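Local coordinates for protein ATP phosphoribosyltransferase regulatory subunit (Thermotoga maritima, PDB 1USY) that is probably required for the first step of histidine biosynthesis and may let histidine exert feedback control over ATP phosphoribosyltransferase activity, at residues V125-G130 and P217-E222. Residues are numbered along the deposited sequence; the frame is centred on the assembly and turned at random.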
loop_
_atom_site.group_PDB
_atom_site.type_symbol
_atom_site.label_atom_id
_atom_site.label_comp_id
_atom_site.label_asym_id
_atom_site.label_seq_id
_atom_site.Cartn_x
_atom_site.Cartn_y
_atom_site.Cartn_z
ATOM N N VAL B 125 33.666 27.001 12.776
ATOM C CA VAL B 125 32.480 26.353 13.296
ATOM C C VAL B 125 32.131 26.863 14.682
ATOM O O VAL B 125 33.009 27.321 15.415
ATOM C CB VAL B 125 32.537 24.760 13.194
ATOM C CG1 VAL B 125 33.080 24.305 11.833
ATOM C CG2 VAL B 125 33.334 24.111 14.321
ATOM N N ILE B 126 30.833 26.815 15.011
ATOM C CA ILE B 126 30.314 27.156 16.330
ATOM C C ILE B 126 29.710 25.899 16.980
ATOM O O ILE B 126 28.874 25.233 16.393
ATOM C CB ILE B 126 29.256 28.297 16.206
ATOM C CG1 ILE B 126 29.884 29.582 15.701
ATOM C CG2 ILE B 126 28.561 28.589 17.525
ATOM C CD1 ILE B 126 28.846 30.647 15.173
ATOM N N VAL B 127 30.171 25.567 18.178
ATOM C CA VAL B 127 29.582 24.507 19.017
ATOM C C VAL B 127 28.722 25.142 20.106
ATOM O O VAL B 127 29.217 25.861 21.002
ATOM C CB VAL B 127 30.664 23.624 19.689
ATOM C CG1 VAL B 127 29.997 22.546 20.562
ATOM C CG2 VAL B 127 31.606 22.976 18.605
ATOM N N GLU B 128 27.423 24.937 19.994
ATOM C CA GLU B 128 26.511 25.566 20.916
ATOM C C GLU B 128 26.095 24.503 21.946
ATOM O O GLU B 128 25.596 23.447 21.593
ATOM C CB GLU B 128 25.336 26.145 20.136
ATOM C CG GLU B 128 24.209 26.614 21.013
ATOM C CD GLU B 128 22.979 27.034 20.246
ATOM O OE1 GLU B 128 22.136 26.183 19.876
ATOM O OE2 GLU B 128 22.856 28.238 20.012
ATOM N N ILE B 129 26.360 24.755 23.213
ATOM C CA ILE B 129 26.077 23.765 24.268
ATOM C C ILE B 129 24.848 24.162 25.070
ATOM O O ILE B 129 24.575 25.335 25.310
ATOM C CB ILE B 129 27.262 23.604 25.256
ATOM C CG1 ILE B 129 28.581 23.263 24.543
ATOM C CG2 ILE B 129 26.911 22.572 26.357
ATOM C CD1 ILE B 129 28.798 21.756 24.342
ATOM N N GLY B 130 24.108 23.167 25.499
ATOM C CA GLY B 130 22.890 23.404 26.237
ATOM C C GLY B 130 22.782 22.324 27.294
ATOM O O GLY B 130 23.583 21.387 27.346
ATOM N N PRO B 217 40.898 25.340 19.885
ATOM C CA PRO B 217 41.065 26.803 19.999
ATOM C C PRO B 217 40.591 27.619 18.778
ATOM O O PRO B 217 40.596 28.859 18.860
ATOM C CB PRO B 217 42.576 26.977 20.220
ATOM C CG PRO B 217 43.215 25.703 19.660
ATOM C CD PRO B 217 42.184 24.626 19.696
ATOM N N THR B 218 40.209 26.953 17.683
ATOM C CA THR B 218 39.679 27.627 16.493
ATOM C C THR B 218 38.164 27.431 16.326
ATOM O O THR B 218 37.592 27.841 15.302
ATOM C CB THR B 218 40.388 27.153 15.194
ATOM O OG1 THR B 218 39.985 25.803 14.882
ATOM C CG2 THR B 218 41.937 27.131 15.335
ATOM N N VAL B 219 37.505 26.784 17.283
ATOM C CA VAL B 219 36.044 26.808 17.247
ATOM C C VAL B 219 35.569 27.760 18.338
ATOM O O VAL B 219 36.214 27.915 19.341
ATOM C CB VAL B 219 35.331 25.387 17.333
ATOM C CG1 VAL B 219 36.185 24.251 16.747
ATOM C CG2 VAL B 219 34.935 25.049 18.752
ATOM N N SER B 220 34.449 28.405 18.109
ATOM C CA SER B 220 33.802 29.239 19.099
ATOM C C SER B 220 32.788 28.369 19.874
ATOM O O SER B 220 31.779 27.923 19.322
ATOM C CB SER B 220 33.119 30.403 18.373
ATOM O OG SER B 220 32.514 31.289 19.272
ATOM N N VAL B 221 33.095 28.076 21.141
ATOM C CA VAL B 221 32.167 27.336 21.997
ATOM C C VAL B 221 31.219 28.293 22.687
ATOM O O VAL B 221 31.667 29.182 23.411
ATOM C CB VAL B 221 32.863 26.403 23.056
ATOM C CG1 VAL B 221 33.598 25.284 22.363
ATOM C CG2 VAL B 221 33.847 27.161 23.900
ATOM N N GLU B 222 29.916 28.127 22.456
ATOM C CA GLU B 222 28.958 29.027 23.089
ATOM C C GLU B 222 27.849 28.312 23.850
ATOM O O GLU B 222 27.576 27.135 23.659
ATOM C CB GLU B 222 28.396 30.092 22.129
ATOM C CG GLU B 222 28.794 29.920 20.696
ATOM C CD GLU B 222 28.715 31.181 19.865
ATOM O OE1 GLU B 222 29.786 31.734 19.550
ATOM O OE2 GLU B 222 27.599 31.570 19.457
#
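Val125, Val127 and Ile129 bond through their backbones to Ser220 and Glu222, joining two parallel strands. Ser220 N donates to Val125 O (3.2 Å) and Val127 N to Ser220 O; Glu222 N reaches Val127 O, and Ile129 N reaches Glu222 O at 2.7 Å. Apolar contacts lie on the face of Val127 and Val221, where CG2 of Val127 meets CG2 of Val219 at 3.9 Å and Leu212 of helix 199-215 touches both Val127 and Val221. At the start of the pairing, Val125 CG2 packs on Val219 CG1, 3.7 Å away. On the other face, the side chain of Glu222 passes obliquely over Ile126; with CD anti to CA (chi2 -158°), both CG and CD of Glu222 touch Ile126 CG2. The Glu222 carboxylate is held at both oxygens: Ser220 OG donates to the anti lone pair of OE1 (2.8 Å), and Arg187 forms a salt bridge with OE2. Arg187 also pairs with Glu128, which has a second salt bridge to a basic side chain of another protein's chain. An alanine in place of Glu222 would probably leave Ser220 OG without its acceptor, Arg187 with one carboxylate fewer and Ile126 CG2 without the chain packed on it. The parallel pairing adds 220-223 beside 125-131 as an outermost strand, within this chain, of the mixed, largely antiparallel sheet characteristic of the class II aminoacyl-tRNA synthetase fold.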